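Local coordinates for diadenosine Tetraphosphate Hydrolase (PDB 1KTG), which asymmetrically hydrolyses diadenosine tetraphosphate to AMP and ATP, using divalent metal ions such as magnesium, at residues A[20-24]-A[33-37]; A[6-10]-A[48-53]. All blocks are in the same frame, centred on the assembly; numbering follows the deposited sequence.

Contact 1: residues A[20-24]-A[33-37]; sequences FLLLQ and TPPKG. With MG (magnesium ion), chain F; AMP (adenosine monophosphate), chain J.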
loop_
_atom_site.group_PDB
_atom_site.type_symbol
_atom_site.label_atom_id
_atom_site.label_comp_id
_atom_site.label_asym_id
_atom_site.label_seq_id
_atom_site.Cartn_x
_atom_site.Cartn_y
_atom_site.Cartn_z
ATOM N N PHE A 20 -8.581 4.475 1.211
ATOM C CA PHE A 20 -7.283 3.833 0.947
ATOM C C PHE A 20 -6.843 3.999 -0.517
ATOM O O PHE A 20 -7.658 3.865 -1.451
ATOM C CB PHE A 20 -7.365 2.332 1.275
ATOM C CG PHE A 20 -7.726 2.051 2.705
ATOM C CD1 PHE A 20 -9.039 1.834 3.063
ATOM C CD2 PHE A 20 -6.753 2.053 3.694
ATOM C CE1 PHE A 20 -9.389 1.598 4.383
ATOM C CE2 PHE A 20 -7.092 1.813 5.018
ATOM C CZ PHE A 20 -8.419 1.595 5.356
ATOM N N LEU A 21 -5.556 4.262 -0.727
ATOM C CA LEU A 21 -5.034 4.448 -2.077
ATOM C C LEU A 21 -4.615 3.117 -2.703
ATOM O O LEU A 21 -3.812 2.388 -2.139
ATOM C CB LEU A 21 -3.839 5.411 -2.074
ATOM C CG LEU A 21 -3.175 5.678 -3.437
ATOM C CD1 LEU A 21 -4.132 6.356 -4.414
ATOM C CD2 LEU A 21 -1.886 6.490 -3.290
ATOM N N LEU A 22 -5.184 2.803 -3.856
ATOM C CA LEU A 22 -4.795 1.619 -4.600
ATOM C C LEU A 22 -4.285 2.047 -5.967
ATOM O O LEU A 22 -4.809 3.011 -6.564
ATOM C CB LEU A 22 -5.960 0.642 -4.748
ATOM C CG LEU A 22 -6.456 0.004 -3.449
ATOM C CD1 LEU A 22 -7.628 -0.917 -3.752
ATOM C CD2 LEU A 22 -5.355 -0.770 -2.747
ATOM N N LEU A 23 -3.278 1.312 -6.450
ATOM C CA LEU A 23 -2.648 1.532 -7.756
ATOM C C LEU A 23 -2.834 0.307 -8.660
ATOM O O LEU A 23 -2.691 -0.842 -8.233
ATOM C CB LEU A 23 -1.151 1.786 -7.596
ATOM C CG LEU A 23 -0.699 2.793 -6.546
ATOM C CD1 LEU A 23 0.822 2.864 -6.556
ATOM C CD2 LEU A 23 -1.302 4.164 -6.801
ATOM N N GLN A 24 -3.152 0.559 -9.916
ATOM C CA GLN A 24 -3.380 -0.511 -10.863
ATOM C C GLN A 24 -2.131 -0.733 -11.709
ATOM O O GLN A 24 -1.642 0.187 -12.379
ATOM C CB GLN A 24 -4.578 -0.189 -11.751
ATOM C CG GLN A 24 -5.055 -1.375 -12.528
ATOM C CD GLN A 24 -6.071 -1.017 -13.587
ATOM O OE1 GLN A 24 -6.053 0.092 -14.126
ATOM N NE2 GLN A 24 -6.950 -1.963 -13.902
ATOM N N THR A 33 -2.846 -2.836 -5.885
ATOM C CA THR A 33 -2.261 -2.925 -4.549
ATOM C C THR A 33 -1.898 -1.520 -4.118
ATOM O O THR A 33 -1.868 -0.605 -4.944
ATOM C CB THR A 33 -0.969 -3.764 -4.525
ATOM O OG1 THR A 33 0.114 -2.982 -5.045
ATOM C CG2 THR A 33 -1.048 -5.002 -5.422
ATOM N N PRO A 34 -1.619 -1.329 -2.833
ATOM C CA PRO A 34 -1.084 -0.049 -2.379
ATOM C C PRO A 34 0.335 0.048 -2.926
ATOM O O PRO A 34 0.821 -0.949 -3.462
ATOM C CB PRO A 34 -1.081 -0.181 -0.843
ATOM C CG PRO A 34 -1.984 -1.333 -0.556
ATOM C CD PRO A 34 -1.800 -2.272 -1.718
ATOM N N PRO A 35 0.981 1.202 -2.823
ATOM C CA PRO A 35 2.350 1.344 -3.322
ATOM C C PRO A 35 3.245 0.354 -2.604
ATOM O O PRO A 35 3.203 0.297 -1.388
ATOM C CB PRO A 35 2.718 2.786 -2.952
ATOM C CG PRO A 35 1.390 3.472 -2.684
ATOM C CD PRO A 35 0.478 2.439 -2.207
ATOM N N LYS A 36 4.035 -0.424 -3.339
ATOM C CA LYS A 36 4.896 -1.431 -2.712
ATOM C C LYS A 36 5.866 -2.009 -3.723
ATOM O O LYS A 36 5.616 -1.966 -4.920
ATOM C CB LYS A 36 4.056 -2.562 -2.118
ATOM C CG LYS A 36 3.279 -3.355 -3.146
ATOM C CD LYS A 36 4.016 -4.591 -3.625
ATOM C CE LYS A 36 3.103 -5.523 -4.443
ATOM N NZ LYS A 36 2.582 -4.920 -5.718
ATOM N N GLY A 37 6.961 -2.577 -3.250
ATOM C CA GLY A 37 7.930 -3.141 -4.167
ATOM C C GLY A 37 9.005 -3.951 -3.475
ATOM O O GLY A 37 9.034 -4.086 -2.257
HETATM MG MG MG F . 5.480 -2.112 -6.943
HETATM P P AMP J . 2.874 -8.149 -7.191
HETATM O O1P AMP J . 1.831 -7.069 -6.982
HETATM O O2P AMP J . 3.310 -8.729 -5.864
HETATM O O3P AMP J . 3.945 -7.622 -8.100
HETATM O "O5'" AMP J . 2.119 -9.322 -7.997
HETATM C "C5'" AMP J . 2.820 -10.469 -8.465
HETATM C "C4'" AMP J . 1.797 -11.519 -8.857
HETATM O "O4'" AMP J . 1.147 -11.958 -7.669
HETATM C "C3'" AMP J . 0.727 -10.959 -9.781
HETATM O "O3'" AMP J . 0.446 -11.906 -10.801
HETATM C "C2'" AMP J . -0.476 -10.712 -8.884
HETATM O "O2'" AMP J . -1.708 -11.037 -9.510
HETATM C "C1'" AMP J . -0.243 -11.625 -7.690
HETATM N N9 AMP J . -0.627 -11.036 -6.386
HETATM C C8 AMP J . -0.500 -9.756 -5.975
HETATM N N7 AMP J . -0.967 -9.632 -4.708
HETATM C C5 AMP J . -1.388 -10.824 -4.294
HETATM C C6 AMP J . -1.987 -11.362 -3.057
HETATM N N6 AMP J . -2.225 -10.548 -1.998
HETATM N N1 AMP J . -2.292 -12.669 -3.021
HETATM C C2 AMP J . -2.058 -13.482 -4.073
HETATM N N3 AMP J . -1.511 -13.045 -5.230
HETATM C C4 AMP J . -1.169 -11.758 -5.396
HETATM O O HOH W 1 -0.556 -2.896 -8.441
HETATM O O HOH W 2 3.399 -1.886 -6.568
HETATM O O HOH W 3 5.141 -4.186 -6.976
HETATM O O HOH W 4 5.099 -2.091 -9.045
#
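Leu23 and Thr33 form an antiparallel hydrogen-bonded pair, with Leu23 N giving its hydrogen to Thr33 O at 2.8 Å and Thr33 N returning one to Leu23 O at 3.1 Å. The Leu23 side chain lies along segment 33-37. Its CB lies 3.6 Å from Thr33 O; CG, set anti to the carbonyl carbon (chi1 -48°), stays beside the same oxygen; and CD1 reaches Pro35, 3.9 Å from its CA, where the side chains cross at about a right angle. Leu22 instead uses CD2 against the ring of Pro34, 4.0 Å from CD.

Segment 33-37 also serves the active site. Thr33 OG1 donates to Pro34 O. Lys36 NZ, carried by a chain bent at chi2 and chi4, makes the shortest of its four contacts with AMP O1P at 2.6 Å; Thr33 OG1 and two magnesium-bound waters share the remaining hydrogens. Lys36 O binds the same ion at 2.0 Å, and Glu56 is a further ligand.

In this beta hairpin of the Nudix fold, strand 17-25 also pairs with strand 104-110 through backbone hydrogen bonds (Phe20 with Cys110, Leu22 with Lys108), Trp107 and Trp109 pack on Leu21, and Tyr87 of strand 81-92 touches Thr33 and Pro34.

Contact 2: residues A[6-10]-A[48-53]; sequences AGLVI and AAIRET. With MG (magnesium ion), chain I; MG (magnesium ion), chain G; OH (hydroxide ion), chain D.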
loop_
_atom_site.group_PDB
_atom_site.type_symbol
_atom_site.label_atom_id
_atom_site.label_comp_id
_atom_site.label_asym_id
_atom_site.label_seq_id
_atom_site.Cartn_x
_atom_site.Cartn_y
_atom_site.Cartn_z
ATOM N N ALA A 6 7.976 -4.712 0.334
ATOM C CA ALA A 6 7.299 -3.920 1.344
ATOM C C ALA A 6 6.608 -2.730 0.718
ATOM O O ALA A 6 6.941 -2.307 -0.383
ATOM C CB ALA A 6 8.282 -3.449 2.364
ATOM N N GLY A 7 5.654 -2.172 1.451
ATOM C CA GLY A 7 4.957 -1.006 0.978
ATOM C C GLY A 7 4.219 -0.318 2.090
ATOM O O GLY A 7 4.378 -0.647 3.264
ATOM N N LEU A 8 3.399 0.648 1.703
ATOM C CA LEU A 8 2.639 1.434 2.642
ATOM C C LEU A 8 1.173 1.443 2.238
ATOM O O LEU A 8 0.843 1.715 1.089
ATOM C CB LEU A 8 3.166 2.874 2.676
ATOM C CG LEU A 8 4.603 3.071 3.177
ATOM C CD1 LEU A 8 4.992 4.530 3.190
ATOM C CD2 LEU A 8 4.806 2.440 4.548
ATOM N N VAL A 9 0.312 1.078 3.178
ATOM C CA VAL A 9 -1.121 1.201 2.980
ATOM C C VAL A 9 -1.394 2.664 3.293
ATOM O O VAL A 9 -1.470 3.065 4.447
ATOM C CB VAL A 9 -1.915 0.267 3.896
ATOM C CG1 VAL A 9 -3.423 0.576 3.828
ATOM C CG2 VAL A 9 -1.672 -1.179 3.503
ATOM N N ILE A 10 -1.444 3.468 2.243
ATOM C CA ILE A 10 -1.726 4.886 2.374
ATOM C C ILE A 10 -3.223 5.110 2.504
ATOM O O ILE A 10 -4.003 4.537 1.744
ATOM C CB ILE A 10 -1.266 5.620 1.115
ATOM C CG1 ILE A 10 0.224 5.366 0.835
ATOM C CG2 ILE A 10 -1.615 7.110 1.224
ATOM C CD1 ILE A 10 1.151 5.844 1.902
ATOM N N ALA A 48 12.442 0.215 1.877
ATOM C CA ALA A 48 11.846 -0.177 0.608
ATOM C C ALA A 48 10.424 0.377 0.473
ATOM O O ALA A 48 10.045 0.927 -0.563
ATOM C CB ALA A 48 11.851 -1.682 0.489
ATOM N N ALA A 49 9.651 0.254 1.537
ATOM C CA ALA A 49 8.270 0.721 1.533
ATOM C C ALA A 49 8.201 2.220 1.255
ATOM O O ALA A 49 7.343 2.694 0.517
ATOM C CB ALA A 49 7.620 0.411 2.862
ATOM N N ILE A 50 9.103 2.963 1.874
ATOM C CA ILE A 50 9.132 4.411 1.697
ATOM C C ILE A 50 9.562 4.774 0.276
ATOM O O ILE A 50 8.934 5.608 -0.393
ATOM C CB ILE A 50 10.061 5.040 2.746
ATOM C CG1 ILE A 50 9.467 4.839 4.144
ATOM C CG2 ILE A 50 10.271 6.541 2.457
ATOM C CD1 ILE A 50 10.419 5.180 5.283
ATOM N N ARG A 51 10.622 4.134 -0.204
ATOM C CA ARG A 51 11.138 4.447 -1.532
ATOM C C ARG A 51 10.135 4.074 -2.622
ATOM O O ARG A 51 9.927 4.821 -3.576
ATOM C CB ARG A 51 12.472 3.744 -1.776
ATOM C CG ARG A 51 13.004 3.908 -3.201
ATOM C CD ARG A 51 14.214 3.050 -3.514
ATOM N NE ARG A 51 13.993 1.684 -3.054
ATOM C CZ ARG A 51 13.202 0.806 -3.656
ATOM N NH1 ARG A 51 12.566 1.138 -4.765
ATOM N NH2 ARG A 51 13.043 -0.414 -3.141
ATOM N N GLU A 52 9.523 2.914 -2.490
ATOM C CA GLU A 52 8.540 2.479 -3.486
ATOM C C GLU A 52 7.322 3.388 -3.484
ATOM O O GLU A 52 6.706 3.632 -4.526
ATOM C CB GLU A 52 8.135 1.025 -3.241
ATOM C CG GLU A 52 9.247 0.029 -3.561
ATOM C CD GLU A 52 9.412 -0.262 -5.047
ATOM O OE1 GLU A 52 8.490 0.044 -5.834
ATOM O OE2 GLU A 52 10.467 -0.822 -5.422
ATOM N N THR A 53 6.976 3.903 -2.314
ATOM C CA THR A 53 5.855 4.822 -2.243
ATOM C C THR A 53 6.181 6.094 -3.004
ATOM O O THR A 53 5.349 6.611 -3.762
ATOM C CB THR A 53 5.525 5.123 -0.799
ATOM O OG1 THR A 53 4.936 3.953 -0.227
ATOM C CG2 THR A 53 4.449 6.195 -0.696
HETATM MG MG MG I . 7.932 -0.332 -7.802
HETATM MG MG MG G . 10.964 -1.976 -7.029
HETATM O O OH D . 9.921 -0.835 -8.483
HETATM O O HOH W 5 12.660 -0.451 -7.351
HETATM O O HOH W 6 11.756 -3.010 -8.784
HETATM O O HOH W 7 12.391 -2.954 -5.954
HETATM O O HOH W 8 8.588 1.696 -8.271
#
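Strand 6-10 passes helix 48-53 with axes 6.1 Å apart at their closest approach and a 67° angle between their directions, and Gly7 and Ala49 meet at a CA-CA distance of only 3.8 Å. This is the catalytic helix of the Nudix box lying against the central sheet of the Nudix fold. No hydrogen bond links the two segments; the contact is made by small and apolar groups. The methyl of Ala49 sits directly on the strand backbone, with CB 3.4 Å from Gly7 O and almost as near Gly7 N, and its small size lets the helix come this near. Ala6 CB stands beside that methyl and also meets Ala48.

Leu8 comes in from the next strand position that faces the helix. Its CD2 touches Ala49 CB, whereas CB, CG and CD1 gather round Thr53 OG1, and the leucine and threonine side chains cross at about a right angle. Ile10 CD1 adds a looser touch on Thr53 CG2.

The same helical turn also carries Glu52, a metal ligand. CB of Glu52 points toward the strand, but the bend at chi2 (-79°) leads the carboxylate away to the metals, where OE1 and OE2 each bind a different magnesium and the hydroxide bridges the two ions. Arg51 NH1 approaches OE2 from above the carboxylate plane at 2.9 Å, a salt bridge whose partner lies in the guanidinium plane, and Glu43 and Glu55 also pair with the arginine. Thr53 OG1, in contact with Leu8 CG and CD1, donates to Ala49 O at 2.8 Å, reaching that carbonyl from the face opposite the one used by Thr53 N.

In the fold
The two contacts lie about 9 Å apart between centres and share one mixed sheet, in which strand 3-14 pairs with both strand 17-25 and strand 32-38. Along the chain the order is 6-10, 20-24, 33-37, 48-53, so both partners of contact 1 fall between those of contact 2. They also touch directly: Gly37 O probably accepts a hydrogen bond from Ala6 N, and Ile10 O one from Leu21 N, while Gly37 CA packs on Glu52 CD. Contact 1 includes Lys36, which binds AMP and one magnesium; in contact 2 Glu52 binds two further magnesium ions, while Glu56 of the same helix shares the ion of Lys36. Residues of both thus meet at one AMP- and magnesium-binding site, consistent with a shared active centre.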